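Local coordinates for peptidoglycan-recognition protein-LC (Drosophila melanogaster, PDB 1Z6I) that activates the imd/Relish pathway of humoral immunity in response to Gram-negative peptidoglycan and lipopolysaccharide, through a probably extracellular peptidoglycan-recognition domain that forms this chain, at residues Val27-Thr32 against Phe100-Ser105; Asp62-Phe67 against Met84-Asn89. All coordinates share one frame; numbering follows the deposited sequence.

Interaction 1: Val27-Thr32 against Phe100-Ser105; sequences VIALPT and FAYIGS. With SO4 (sulfate ion), chain D.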
# COMPACT_ATOMS: atom_id res chain seq x y z
N VAL A 27 8.08 -2.90 5.55
CA VAL A 27 6.88 -2.24 5.05
C VAL A 27 7.31 -1.38 3.87
O VAL A 27 8.27 -0.63 3.98
CB VAL A 27 6.21 -1.37 6.12
CG1 VAL A 27 4.99 -0.66 5.56
CG2 VAL A 27 5.82 -2.22 7.32
N ILE A 28 6.59 -1.48 2.76
CA ILE A 28 7.02 -0.94 1.48
C ILE A 28 5.99 0.06 0.96
O ILE A 28 4.83 -0.31 0.68
CB ILE A 28 7.19 -2.09 0.47
CG1 ILE A 28 8.31 -3.03 0.94
CG2 ILE A 28 7.49 -1.55 -0.91
CD1 ILE A 28 8.31 -4.37 0.27
N ALA A 29 6.42 1.31 0.83
CA ALA A 29 5.62 2.35 0.21
C ALA A 29 5.73 2.33 -1.32
O ALA A 29 6.81 2.11 -1.88
CB ALA A 29 6.03 3.70 0.75
N LEU A 30 4.60 2.57 -1.98
CA LEU A 30 4.50 2.62 -3.43
C LEU A 30 3.49 3.67 -3.85
O LEU A 30 2.49 3.86 -3.18
CB LEU A 30 3.94 1.30 -3.97
CG LEU A 30 4.68 -0.01 -3.79
CD1 LEU A 30 4.14 -0.75 -2.59
CD2 LEU A 30 4.53 -0.86 -5.06
N PRO A 31 3.70 4.31 -5.00
CA PRO A 31 2.66 5.13 -5.61
C PRO A 31 1.70 4.24 -6.40
O PRO A 31 2.08 3.23 -6.99
CB PRO A 31 3.44 6.03 -6.54
CG PRO A 31 4.54 5.17 -7.02
CD PRO A 31 4.91 4.30 -5.84
N THR A 32 0.45 4.65 -6.42
CA THR A 32 -0.61 3.92 -7.11
C THR A 32 -0.63 4.32 -8.59
O THR A 32 -1.14 3.59 -9.44
CB THR A 32 -1.93 4.22 -6.38
OG1 THR A 32 -2.63 2.99 -6.10
CG2 THR A 32 -2.88 5.04 -7.21
N PHE A 100 2.01 -0.48 1.70
CA PHE A 100 1.15 0.69 1.84
C PHE A 100 1.21 1.44 0.50
O PHE A 100 2.23 2.04 0.17
CB PHE A 100 1.67 1.62 2.93
CG PHE A 100 1.54 1.10 4.36
CD1 PHE A 100 1.08 -0.17 4.65
CD2 PHE A 100 1.91 1.92 5.42
CE1 PHE A 100 0.98 -0.61 5.95
CE2 PHE A 100 1.81 1.49 6.73
CZ PHE A 100 1.35 0.22 6.99
N ALA A 101 0.13 1.42 -0.27
CA ALA A 101 0.13 2.08 -1.58
C ALA A 101 -0.56 3.43 -1.48
O ALA A 101 -1.64 3.52 -0.93
CB ALA A 101 -0.57 1.22 -2.61
N TYR A 102 0.06 4.47 -2.00
CA TYR A 102 -0.49 5.82 -1.85
C TYR A 102 -1.24 6.20 -3.11
O TYR A 102 -0.65 6.26 -4.19
CB TYR A 102 0.62 6.82 -1.48
CG TYR A 102 1.13 6.54 -0.08
CD1 TYR A 102 0.71 7.29 1.01
CD2 TYR A 102 1.98 5.46 0.16
CE1 TYR A 102 1.15 7.01 2.30
CE2 TYR A 102 2.43 5.17 1.44
CZ TYR A 102 2.01 5.94 2.50
OH TYR A 102 2.45 5.62 3.76
N ILE A 103 -2.54 6.44 -2.95
CA ILE A 103 -3.44 6.78 -4.05
C ILE A 103 -3.02 8.12 -4.62
O ILE A 103 -3.26 9.17 -4.02
CB ILE A 103 -4.94 6.80 -3.61
CG1 ILE A 103 -5.34 5.48 -2.94
CG2 ILE A 103 -5.86 7.04 -4.83
CD1 ILE A 103 -6.77 5.43 -2.45
N GLY A 104 -2.35 8.07 -5.76
CA GLY A 104 -1.90 9.26 -6.45
C GLY A 104 -0.59 9.04 -7.17
O GLY A 104 -0.01 7.97 -7.15
N SER A 105 -0.14 10.09 -7.85
CA SER A 105 1.16 10.14 -8.49
C SER A 105 1.97 11.12 -7.67
O SER A 105 1.48 12.23 -7.40
CB SER A 105 1.01 10.65 -9.91
OG SER A 105 2.19 10.41 -10.65
S SO4 D . 3.23 14.03 -10.20
O1 SO4 D . 3.53 14.02 -8.78
O2 SO4 D . 3.54 12.71 -10.77
O3 SO4 D . 1.82 14.34 -10.35
O4 SO4 D . 4.04 15.03 -10.90

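Interaction 2: Asp62-Phe67 against Met84-Asn89; sequences DIAYNF and MGAHMN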
# COMPACT_ATOMS: atom_id res chain seq x y z
N ASP A 62 -5.83 -10.19 -7.80
CA ASP A 62 -6.51 -9.20 -6.97
C ASP A 62 -5.70 -7.90 -6.93
O ASP A 62 -4.55 -7.85 -7.40
CB ASP A 62 -6.66 -9.76 -5.54
CG ASP A 62 -7.78 -9.09 -4.74
OD1 ASP A 62 -8.56 -8.27 -5.30
OD2 ASP A 62 -7.95 -9.34 -3.52
N ILE A 63 -6.30 -6.85 -6.39
CA ILE A 63 -5.60 -5.59 -6.16
C ILE A 63 -4.27 -5.94 -5.50
O ILE A 63 -4.24 -6.73 -4.58
CB ILE A 63 -6.48 -4.63 -5.30
CG1 ILE A 63 -5.90 -3.22 -5.28
CG2 ILE A 63 -6.65 -5.14 -3.89
CD1 ILE A 63 -6.90 -2.18 -4.83
N ALA A 64 -3.18 -5.36 -5.99
CA ALA A 64 -1.84 -5.81 -5.62
C ALA A 64 -1.45 -5.58 -4.16
O ALA A 64 -0.59 -6.30 -3.63
CB ALA A 64 -0.82 -5.16 -6.52
N TYR A 65 -2.10 -4.63 -3.51
CA TYR A 65 -1.58 -4.04 -2.27
C TYR A 65 -2.30 -4.54 -1.04
O TYR A 65 -3.47 -4.90 -1.09
CB TYR A 65 -1.72 -2.52 -2.32
CG TYR A 65 -1.36 -1.91 -3.66
CD1 TYR A 65 -0.04 -1.83 -4.07
CD2 TYR A 65 -2.34 -1.42 -4.51
CE1 TYR A 65 0.30 -1.26 -5.29
CE2 TYR A 65 -2.01 -0.85 -5.73
CZ TYR A 65 -0.69 -0.78 -6.11
OH TYR A 65 -0.34 -0.22 -7.31
N ASN A 66 -1.59 -4.53 0.08
CA ASN A 66 -2.20 -4.90 1.35
C ASN A 66 -3.13 -3.79 1.82
O ASN A 66 -4.28 -4.05 2.18
CB ASN A 66 -1.11 -5.22 2.38
CG ASN A 66 -0.32 -6.44 1.99
OD1 ASN A 66 0.82 -6.35 1.52
ND2 ASN A 66 -0.94 -7.59 2.13
N PHE A 67 -2.64 -2.56 1.77
CA PHE A 67 -3.42 -1.38 2.15
C PHE A 67 -3.24 -0.25 1.14
O PHE A 67 -2.22 -0.17 0.45
CB PHE A 67 -2.99 -0.91 3.54
CG PHE A 67 -3.30 -1.91 4.59
CD1 PHE A 67 -4.60 -2.06 5.05
CD2 PHE A 67 -2.32 -2.75 5.09
CE1 PHE A 67 -4.91 -3.01 5.99
CE2 PHE A 67 -2.62 -3.69 6.05
CZ PHE A 67 -3.93 -3.83 6.49
N MET A 84 -0.79 -12.26 1.16
CA MET A 84 0.43 -11.85 0.49
C MET A 84 0.13 -10.86 -0.63
O MET A 84 -0.66 -11.15 -1.52
CB MET A 84 1.16 -13.07 -0.08
CG MET A 84 2.66 -12.87 -0.21
SD MET A 84 3.48 -14.05 -1.25
CE MET A 84 3.71 -15.44 -0.13
N GLY A 85 0.74 -9.67 -0.59
CA GLY A 85 0.65 -8.70 -1.67
C GLY A 85 1.41 -9.15 -2.91
O GLY A 85 2.19 -10.11 -2.84
N ALA A 86 1.16 -8.49 -4.03
CA ALA A 86 1.93 -8.72 -5.26
C ALA A 86 2.64 -7.44 -5.70
O ALA A 86 3.04 -7.32 -6.85
CB ALA A 86 1.02 -9.20 -6.36
N HIS A 87 2.82 -6.51 -4.77
CA HIS A 87 3.42 -5.21 -5.02
C HIS A 87 4.76 -5.22 -5.76
O HIS A 87 4.96 -4.43 -6.67
CB HIS A 87 3.54 -4.41 -3.71
CG HIS A 87 3.98 -5.21 -2.53
ND1 HIS A 87 3.15 -6.12 -1.90
CD2 HIS A 87 5.15 -5.23 -1.85
CE1 HIS A 87 3.80 -6.67 -0.89
NE2 HIS A 87 5.02 -6.15 -0.84
N MET A 88 5.69 -6.11 -5.38
CA MET A 88 7.03 -6.15 -6.00
C MET A 88 7.15 -7.11 -7.19
O MET A 88 8.19 -7.14 -7.85
CB MET A 88 8.10 -6.51 -4.97
CG MET A 88 8.10 -5.62 -3.74
SD MET A 88 8.51 -3.91 -4.15
CE MET A 88 7.03 -3.18 -4.04
N ASN A 89 6.11 -7.91 -7.45
CA ASN A 89 6.15 -8.95 -8.48
C ASN A 89 7.38 -9.86 -8.27
O ASN A 89 8.00 -10.32 -9.22
CB ASN A 89 6.12 -8.33 -9.89
CG ASN A 89 5.84 -9.36 -10.99
OD1 ASN A 89 6.31 -9.21 -12.13
ND2 ASN A 89 5.07 -10.41 -10.67

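Interaction 1: Val27-Thr32 against Phe100-Ser105
Ile28, Leu30 and Thr32 exchange backbone hydrogen bonds with Phe100 and Tyr102, zipping two strand edges together in parallel register. Phe100 N donates to Ile28 O, and Leu30 N returns a bond to Phe100 O. Tyr102 N then reaches Leu30 O at 2.8 Å, the shortest and straightest of the set, with an N-H...O angle of 169°. The ladder ends where Thr32 N bonds Tyr102 O at 3.0 Å, with a weak second acceptor in Gly104 O. CA-H...O contacts from Ala29 to Phe100 O and from Ala101 to Leu30 O fill in between the rungs.

Strands 24-31 and 98-102 are neighbours inside the mixed sheet of the amidase-type PGRP domain. Ala29, Pro31, Phe100 and Tyr102 point to one face of the sheet, where helix 113-129 packs, whereas Leu30 and Ala101 point to the other, against Phe151 and Tyr65.

The apolar contact begins with Val27 and Phe100. With CG1 anti to the backbone N (chi1 178°), Val27 sets this methyl 3.8 Å from the Phe100 ring centroid and almost exactly on the ring normal, a CH-pi contact. An alanine at Phe100 removes the ring under Val27 CG1, and a gap would probably open there, beside Leu122 and Leu123. Farther along, Ala29 CB lies 3.9 Å from Tyr102 CE2, approaching the ring obliquely, while Leu30 O sits at the ring's edge; the phenol OH is bonded to Thr119. Past the strand ends, Thr32 CG2 packs 3.4 Å from Gly104 N and also meets Ile103 CA.

Polar contact with a non-protein group comes last: Ser105 OG donates at 2.7 Å to O2 of a sulfate ion, probably from the crystallisation liquor, that the backbone amides of Thr108 and Ile109 also bind.

Interaction 2: Asp62-Phe67 against Met84-Asn89
Ala64 meets Ala86 chiefly through its backbone carbonyl. Ala86 N donates to Ala64 O at 2.8 Å, lying in the carbonyl plane on a lone pair, with an N-H...O angle of 161°. Gly85 CA comes to 3.3 Å of Ala64 O. Ala64 CB and Ala86 CB graze at 4.4 Å, and the same Ala64 methyl also lies over the centre of one face of the Tyr65 ring.

Tyr65 adds little across the contact, with His87 CB lying obliquely to its ring, nearest CD1.

Asn66 comes next, crossing the His87 imidazole with the amide and ring planes 67° apart. Its OD1 stands 3.8 Å from His87 CE1, a packing contact; the amide's hydrogen bonds go to other residues, OD1 accepting from Ser99 N and ND2 donating to Gly80 O. Imidazole CG lies between the backbone N and the carbonyl carbon (chi1 41°), which folds the ring back beside Gly85, while NE2 bonds Ser97 OG. A side chain on Gly85 would run into both Asn66 OD1 and His87 ND1. Ala86 and His87 also open a type I turn that ends at Asn89.

One backbone bond thus joins the loop leading into strand 67-69 to the loop before helix 91-94 in the amidase-type PGRP domain, and the polar side chains beside it spend hydrogen bonds on Ser97, Ser99 and Gly80, so that Asn66 and His87 meet by packing alone.

Both contacts are buried, but interaction 1 sits nearer the centre of the chain and belongs to the sheet itself, whereas interaction 2 joins loops packed against one face of that sheet. Repeated backbone bonds and apolar side chains carry the first; the second relies on a single backbone bond amid polar groups held by residues outside it. They meet directly. Phe67 continues the sheet through a probable hydrogen bond from Ala101 N to Phe67 O, and Ala101 CB packs on Tyr65 CG at 3.4 Å. Met88 CE rests against Ile28 and Leu30, tying the 84-89 loop to strand 24-31.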